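Putative NADP oxidoreductase BF3122 (Bacteroides fragilis, PDB 3D1L) probably catalyses an NADP-dependent redox reaction, with a Rossmann-like domain joined to a helical one. Local coordinates at residues Val132-Lys135 with Glu136-Phe139; Ala149-Leu152 with Lys153-Ser157; Asn186-Tyr189 with Ala190-Ala193; Asp204-Leu207 with Pro208-Asp211. All blocks are in the same frame, centred on the assembly; numbering follows the deposited sequence.

Contact 1 of 4, residues Val132-Lys135 with Glu136-Phe139; sequences VDFK and EIPF
A type I beta turn, Phe134 to Ile137 with Lys135 and Glu136 at its corners, turns the chain by about a right angle just ahead of strand 139-143. It is closed by Ile137 N, which gives its hydrogen to Phe134 O at 3.1 Å; the N-H points almost straight at the oxygen (165°), although the nitrogen stands well above the carbonyl plane. Closing the turn lays Ile137 on the Phe134 ring. Ile137 CD1 sits over the centre of one face, 3.7 Å from the ring centroid in a CH-pi contact. The extended end of Ile137 (chi2 178°) carries the methyl there, while its CG1 passes 3.5 Å from Asp133 O. Val132 CG2 meets the same methyl at 3.9 Å, its side chain crossing that of Ile137 at about a right angle. The turn lies in the connection from strand 117-122 to its antiparallel neighbour 139-143, and Phe134 also packs on helix 20-31 through Asn24, Leu25 and Ala28. At the ring's edge, near its plane, Phe139 CE2 approaches Phe134 CE2 to 3.8 Å, linking the turn to the first residue of the strand. Lys135 N makes a weak 3.5 Å bond to Asp133 OD1.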
# COMPACT_ATOMS: atom_id res chain seq x y z
N VAL B 132 -4.11 0.14 15.66
CA VAL B 132 -5.23 0.54 14.79
C VAL B 132 -6.37 1.12 15.59
O VAL B 132 -6.65 0.66 16.69
CB VAL B 132 -5.79 -0.61 13.90
CG1 VAL B 132 -4.78 -1.03 12.90
CG2 VAL B 132 -6.22 -1.79 14.73
N ASP B 133 -7.03 2.11 15.02
CA ASP B 133 -8.24 2.64 15.59
C ASP B 133 -9.38 1.65 15.37
O ASP B 133 -9.89 1.49 14.23
CB ASP B 133 -8.56 4.00 14.97
CG ASP B 133 -9.47 4.85 15.84
OD1 ASP B 133 -9.76 4.43 17.01
OD2 ASP B 133 -9.88 5.94 15.37
N PHE B 134 -9.77 0.97 16.45
CA PHE B 134 -10.98 0.15 16.47
C PHE B 134 -12.29 0.88 16.17
O PHE B 134 -13.24 0.24 15.70
CB PHE B 134 -11.08 -0.63 17.77
CG PHE B 134 -10.53 -2.00 17.66
CD1 PHE B 134 -9.14 -2.21 17.66
CD2 PHE B 134 -11.38 -3.09 17.49
CE1 PHE B 134 -8.63 -3.48 17.54
CE2 PHE B 134 -10.88 -4.37 17.36
CZ PHE B 134 -9.50 -4.57 17.38
N LYS B 135 -12.34 2.20 16.39
CA LYS B 135 -13.58 2.95 16.15
C LYS B 135 -14.16 2.73 14.76
O LYS B 135 -15.39 2.63 14.61
CB LYS B 135 -13.43 4.45 16.45
CG LYS B 135 -13.25 4.77 17.95
CD LYS B 135 -14.54 4.59 18.76
CE LYS B 135 -14.26 4.58 20.27
NZ LYS B 135 -15.51 4.50 21.09
N GLU B 136 -13.31 2.60 13.75
CA GLU B 136 -13.84 2.40 12.40
C GLU B 136 -13.77 0.97 11.82
O GLU B 136 -14.00 0.79 10.62
CB GLU B 136 -13.31 3.47 11.45
CG GLU B 136 -14.02 4.82 11.69
CD GLU B 136 -15.53 4.78 11.37
OE1 GLU B 136 -15.87 4.60 10.19
OE2 GLU B 136 -16.37 4.95 12.29
N ILE B 137 -13.50 -0.01 12.67
CA ILE B 137 -13.44 -1.41 12.26
C ILE B 137 -14.83 -2.06 12.17
O ILE B 137 -15.57 -2.13 13.16
CB ILE B 137 -12.45 -2.25 13.15
CG1 ILE B 137 -11.03 -1.64 13.07
CG2 ILE B 137 -12.40 -3.69 12.67
CD1 ILE B 137 -9.96 -2.33 13.93
N PRO B 138 -15.21 -2.52 10.97
CA PRO B 138 -16.43 -3.34 10.88
C PRO B 138 -16.34 -4.58 11.79
O PRO B 138 -15.42 -5.40 11.64
CB PRO B 138 -16.48 -3.75 9.41
CG PRO B 138 -15.58 -2.80 8.68
CD PRO B 138 -14.55 -2.34 9.66
N PHE B 139 -17.28 -4.70 12.73
CA PHE B 139 -17.29 -5.80 13.68
C PHE B 139 -18.57 -6.61 13.43
O PHE B 139 -19.66 -6.12 13.68
CB PHE B 139 -17.39 -5.19 15.08
CG PHE B 139 -16.42 -5.72 16.06
CD1 PHE B 139 -16.47 -7.04 16.49
CD2 PHE B 139 -15.48 -4.87 16.62
CE1 PHE B 139 -15.58 -7.49 17.44
CE2 PHE B 139 -14.60 -5.31 17.58
CZ PHE B 139 -14.63 -6.61 18.00

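Contact 2 of 4, residues Ala149-Leu152 with Lys153-Ser157; sequences AAFL and KAIAS
Ala149 begins the series: its O accepts the N-H of Lys153 at 2.9 Å, and the lysine chain then runs past the same oxygen, with Lys153 CG 3.2 Å from Ala149 O. Beyond this the chain bends at chi3 (68°), and NZ forms a salt bridge with Asp165 of strand 163-165. Ala150 O takes the N-H of Ala154 at 3.0 Å, with the Ala154 methyl group close beside it. Phe151 pairs with Ile155 twice. Its O receives Ile155 N at 3.1 Å, and its ring atom CE2 lies 3.6 Å from Ile155 CD1, with CZ slightly farther from that methyl. A trans chi1 (-177°) swings the Phe151 ring to where Ile155, reaching back along the helix with chi2 at 173°, can bring its terminal methyl obliquely against it. All this lies on helix 146-157, the connection in a beta-alpha-beta unit between the parallel strands 139-143 and 163-165; Lys70 adds a cation-pi contact to the Phe151 ring. Leu152 faces the sheet, packing on Leu97, Val99, Phe120 and Ile141, while Ala156 N bonds to its O at 2.8 Å. One step on, Lys153 O is gripped by two donors of Ser157, the backbone N and OG, the latter at 2.7 Å, arriving from opposite faces of the carbonyl plane.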
# COMPACT_ATOMS: atom_id res chain seq x y z
N ALA B 149 -26.21 -12.45 21.48
CA ALA B 149 -25.87 -11.47 20.44
C ALA B 149 -25.91 -10.03 20.97
O ALA B 149 -25.02 -9.24 20.62
CB ALA B 149 -26.76 -11.62 19.19
N ALA B 150 -26.92 -9.69 21.78
CA ALA B 150 -26.99 -8.36 22.40
C ALA B 150 -25.80 -8.09 23.31
O ALA B 150 -25.24 -6.99 23.31
CB ALA B 150 -28.32 -8.17 23.18
N PHE B 151 -25.42 -9.10 24.08
CA PHE B 151 -24.22 -9.05 24.91
C PHE B 151 -22.93 -8.81 24.11
O PHE B 151 -22.14 -7.92 24.46
CB PHE B 151 -24.10 -10.36 25.69
CG PHE B 151 -22.96 -10.39 26.63
CD1 PHE B 151 -22.96 -9.61 27.78
CD2 PHE B 151 -21.87 -11.21 26.39
CE1 PHE B 151 -21.88 -9.63 28.67
CE2 PHE B 151 -20.79 -11.24 27.27
CZ PHE B 151 -20.81 -10.44 28.42
N LEU B 152 -22.68 -9.61 23.08
CA LEU B 152 -21.50 -9.41 22.19
C LEU B 152 -21.50 -8.03 21.51
O LEU B 152 -20.49 -7.34 21.49
CB LEU B 152 -21.39 -10.52 21.13
CG LEU B 152 -21.06 -11.95 21.59
CD1 LEU B 152 -21.17 -12.96 20.45
CD2 LEU B 152 -19.67 -12.05 22.28
N LYS B 153 -22.64 -7.62 20.97
CA LYS B 153 -22.75 -6.30 20.35
C LYS B 153 -22.48 -5.14 21.30
O LYS B 153 -21.90 -4.13 20.91
CB LYS B 153 -24.12 -6.13 19.70
CG LYS B 153 -24.27 -6.98 18.45
CD LYS B 153 -25.76 -7.13 18.05
CE LYS B 153 -26.33 -5.82 17.59
NZ LYS B 153 -27.79 -5.99 17.35
N ALA B 154 -22.90 -5.30 22.54
CA ALA B 154 -22.68 -4.29 23.54
C ALA B 154 -21.19 -4.18 23.83
O ALA B 154 -20.66 -3.06 23.93
CB ALA B 154 -23.46 -4.61 24.81
N ILE B 155 -20.50 -5.32 23.91
CA ILE B 155 -19.04 -5.33 24.07
C ILE B 155 -18.40 -4.68 22.85
O ILE B 155 -17.60 -3.77 23.00
CB ILE B 155 -18.45 -6.74 24.26
CG1 ILE B 155 -18.93 -7.33 25.60
CG2 ILE B 155 -16.92 -6.70 24.21
CD1 ILE B 155 -18.52 -8.80 25.79
N ALA B 156 -18.76 -5.16 21.65
CA ALA B 156 -18.17 -4.63 20.40
C ALA B 156 -18.42 -3.12 20.19
O ALA B 156 -17.55 -2.42 19.70
CB ALA B 156 -18.59 -5.45 19.17
N SER B 157 -19.60 -2.63 20.60
CA SER B 157 -19.95 -1.20 20.50
C SER B 157 -19.11 -0.25 21.37
O SER B 157 -19.04 0.94 21.07
CB SER B 157 -21.43 -0.97 20.80
OG SER B 157 -22.23 -1.65 19.83

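Contact 3 of 4, residues Asn186-Tyr189 with Ala190-Ala193; sequences NHMY and ALAA
His187 and Leu191, one helical turn apart, make the main side-chain contact, a CH-pi interaction. Leu191 CG stands over one face of the imidazole, 4.0 Å from the ring centroid and displaced toward the rim, where NE2 is the nearest ring atom at 3.7 Å. Both leucine methyls lie over the same face, Leu191 CD1 toward His187 CD2 and Leu191 CD2 toward His187 CE1, each about equally close to NE2. With His187 CG anti to the backbone N (chi1 -172°), the ring is carried alongside the helix toward the leucine. Apolar packing continues on the neighbouring residue, for Met188 (a selenomethionine) and Leu191 run side by side in the same direction, and Met188 CE touches Leu191 CD1 at 3.9 Å. These residues belong to the long helix 168-198 of the 6PGD-like C-terminal region, and they lie in the dimer interface. His187 NE2 is hydrogen-bonded to Ser261 OG of the second subunit, and Asn186 ND2 reaches Pro222 O and Gln226 OE1 there, so Asn186 ND2 and His187 NE2 find their partners across the interface. Backbone bonds follow the alpha-helical pattern: each N-H from Ala190 to Ala193 bonds to the carbonyl four residues back, from Ala190 N to Asn186 O at 2.9 Å through to Ala193 N and Tyr189 O at 3.0 Å. The small Ala190 CB nestles 3.4 Å from His187 O.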
# COMPACT_ATOMS: atom_id res chain seq x y z
N ASN B 186 -1.85 -5.94 -0.42
CA ASN B 186 -0.55 -5.84 0.25
C ASN B 186 0.51 -6.63 -0.51
O ASN B 186 1.65 -6.20 -0.61
CB ASN B 186 -0.62 -6.31 1.72
CG ASN B 186 0.69 -6.11 2.44
OD1 ASN B 186 1.00 -5.00 2.92
ND2 ASN B 186 1.49 -7.16 2.50
N HIS B 187 0.12 -7.79 -1.07
CA HIS B 187 1.07 -8.58 -1.88
C HIS B 187 1.56 -7.79 -3.09
O HIS B 187 2.73 -7.88 -3.44
CB HIS B 187 0.49 -9.93 -2.33
CG HIS B 187 1.49 -10.83 -3.00
ND1 HIS B 187 2.64 -11.26 -2.37
CD2 HIS B 187 1.53 -11.36 -4.24
CE1 HIS B 187 3.34 -12.02 -3.19
NE2 HIS B 187 2.68 -12.10 -4.33
N MSE B 188 0.70 -6.98 -3.71
CA MSE B 188 1.15 -6.10 -4.81
C MSE B 188 2.23 -5.12 -4.36
O MSE B 188 3.18 -4.83 -5.12
CB MSE B 188 -0.03 -5.32 -5.44
CG MSE B 188 -1.16 -6.17 -5.99
SE MSE B 188 -0.53 -7.34 -7.39
CE MSE B 188 -0.23 -8.97 -6.47
N TYR B 189 2.07 -4.60 -3.15
CA TYR B 189 3.08 -3.75 -2.51
C TYR B 189 4.36 -4.52 -2.30
O TYR B 189 5.45 -3.96 -2.46
CB TYR B 189 2.64 -3.23 -1.12
CG TYR B 189 1.33 -2.45 -1.05
CD1 TYR B 189 0.76 -1.85 -2.18
CD2 TYR B 189 0.69 -2.31 0.17
CE1 TYR B 189 -0.44 -1.16 -2.08
CE2 TYR B 189 -0.49 -1.61 0.30
CZ TYR B 189 -1.06 -1.04 -0.83
OH TYR B 189 -2.25 -0.36 -0.65
N ALA B 190 4.23 -5.78 -1.89
CA ALA B 190 5.39 -6.65 -1.59
C ALA B 190 6.23 -6.96 -2.83
O ALA B 190 7.46 -6.98 -2.75
CB ALA B 190 4.96 -7.93 -0.92
N LEU B 191 5.56 -7.24 -3.95
CA LEU B 191 6.20 -7.48 -5.24
C LEU B 191 6.89 -6.22 -5.75
O LEU B 191 8.04 -6.30 -6.15
CB LEU B 191 5.18 -7.96 -6.27
CG LEU B 191 4.57 -9.34 -6.01
CD1 LEU B 191 3.56 -9.65 -7.09
CD2 LEU B 191 5.66 -10.41 -5.95
N ALA B 192 6.20 -5.08 -5.72
CA ALA B 192 6.82 -3.81 -6.05
C ALA B 192 8.10 -3.63 -5.23
O ALA B 192 9.14 -3.31 -5.80
CB ALA B 192 5.87 -2.65 -5.84
N ALA B 193 8.03 -3.87 -3.91
CA ALA B 193 9.22 -3.80 -3.04
C ALA B 193 10.34 -4.74 -3.47
O ALA B 193 11.51 -4.35 -3.43
CB ALA B 193 8.86 -4.05 -1.56

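Contact 4 of 4, residues Asp204-Leu207 with Pro208-Asp211; sequences DVML and PLID
Asp211 turns one face of its carboxylate to Leu207 O, which stands almost directly above Asp211 CG at 3.3 Å; OD1 is hydrogen-bonded instead to His218 NE2 of the second subunit. This is the first turn of helix 207-219, entered from a 3-10 segment at Asp204-Met206. The puckered ring of Pro208 takes the place of a backbone N-H there: its CD sits 3.9 Å from Asp204 O, and the Leu207-Pro208 peptide link itself holds Pro208 CD 3.4 Å from Leu207 CB. A proline suits the first turn, where an N-H is not needed for the alpha-helical i to i+4 bonding. Met206 O serves both kinds of helix at once. Leu209 N approaches it at 3.0 Å in a weak, strongly bent bond (120°), and Ile210 N makes the proper alpha-helical one at 2.9 Å. On the side chains, CB of Met206, a selenomethionine, lies 4.1 Å from Ile210 CD1; Leu207 CD2 comes to the same methyl at slightly longer range. Leu209, which also brings CD1 to 4.4 Å of Met206 SE, lines a pocket holding 2-mercapto-propion aldehyde, with Thr227 and Gly228. The alpha-helical pattern carries on at Asp211, whose backbone N donates to Leu207 O at 2.9 Å.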
# COMPACT_ATOMS: atom_id res chain seq x y z
N ASP B 204 9.82 2.76 -0.17
CA ASP B 204 9.19 3.99 0.30
C ASP B 204 8.76 4.98 -0.78
O ASP B 204 7.86 5.79 -0.54
CB ASP B 204 10.12 4.69 1.30
CG ASP B 204 10.50 3.79 2.46
OD1 ASP B 204 9.66 3.62 3.39
OD2 ASP B 204 11.63 3.24 2.44
N VAL B 205 9.42 4.93 -1.94
CA VAL B 205 9.09 5.83 -3.07
C VAL B 205 7.67 5.57 -3.61
O VAL B 205 7.14 6.35 -4.40
CB VAL B 205 10.13 5.74 -4.25
CG1 VAL B 205 11.51 6.17 -3.81
CG2 VAL B 205 10.17 4.33 -4.90
N MSE B 206 7.09 4.46 -3.18
CA MSE B 206 5.78 4.03 -3.64
C MSE B 206 4.65 4.60 -2.79
O MSE B 206 3.52 4.68 -3.24
CB MSE B 206 5.71 2.49 -3.63
CG MSE B 206 6.50 1.79 -4.74
SE MSE B 206 5.88 2.11 -6.57
CE MSE B 206 7.40 3.14 -7.13
N LEU B 207 4.97 5.02 -1.56
CA LEU B 207 3.96 5.43 -0.59
C LEU B 207 2.97 6.51 -1.05
O LEU B 207 1.77 6.32 -0.89
CB LEU B 207 4.59 5.78 0.79
CG LEU B 207 5.28 4.63 1.54
CD1 LEU B 207 6.08 5.16 2.76
CD2 LEU B 207 4.32 3.50 1.94
N PRO B 208 3.46 7.64 -1.63
CA PRO B 208 2.57 8.62 -2.25
C PRO B 208 1.55 8.02 -3.22
O PRO B 208 0.37 8.42 -3.20
CB PRO B 208 3.54 9.52 -3.06
CG PRO B 208 4.81 9.46 -2.34
CD PRO B 208 4.87 8.07 -1.68
N LEU B 209 1.99 7.07 -4.05
CA LEU B 209 1.13 6.43 -5.05
C LEU B 209 0.14 5.46 -4.40
O LEU B 209 -1.01 5.34 -4.82
CB LEU B 209 1.98 5.73 -6.12
CG LEU B 209 3.01 6.62 -6.85
CD1 LEU B 209 3.83 5.82 -7.85
CD2 LEU B 209 2.33 7.76 -7.56
N ILE B 210 0.62 4.76 -3.38
CA ILE B 210 -0.20 3.84 -2.56
C ILE B 210 -1.34 4.61 -1.89
O ILE B 210 -2.50 4.16 -1.91
CB ILE B 210 0.68 3.10 -1.50
CG1 ILE B 210 1.51 2.02 -2.20
CG2 ILE B 210 -0.18 2.51 -0.36
CD1 ILE B 210 2.48 1.30 -1.32
N ASP B 211 -1.00 5.77 -1.32
CA ASP B 211 -1.96 6.67 -0.70
C ASP B 211 -3.00 7.20 -1.68
O ASP B 211 -4.19 7.17 -1.38
CB ASP B 211 -1.26 7.86 -0.04
CG ASP B 211 -0.50 7.46 1.21
OD1 ASP B 211 -0.54 6.27 1.63
OD2 ASP B 211 0.14 8.37 1.77

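Overall arrangement
The four contacts follow one another along the chain and fall into two groups. Contacts 1 and 2 lie at the sheet, their centres 14 Å apart, contact 1 at the start of strand 139-143 and contact 2 on the helix after it; they touch where Phe139 CD1 meets Ala156 CB at 3.8 Å. Contact 3 sits on helix 168-198 and contact 4 at the start of helix 207-219, centres 11 Å apart, and they meet through Tyr189 OH and Ile210 CG2 at 3.5 Å. About 37 Å separates the centres of contacts 2 and 3, which lie on opposite sides of the chain's centre, with helix 168-198 leading from the sheet to the helical part. Contacts 1, 3 and 4 all touch the second subunit, so the dimer involves both parts.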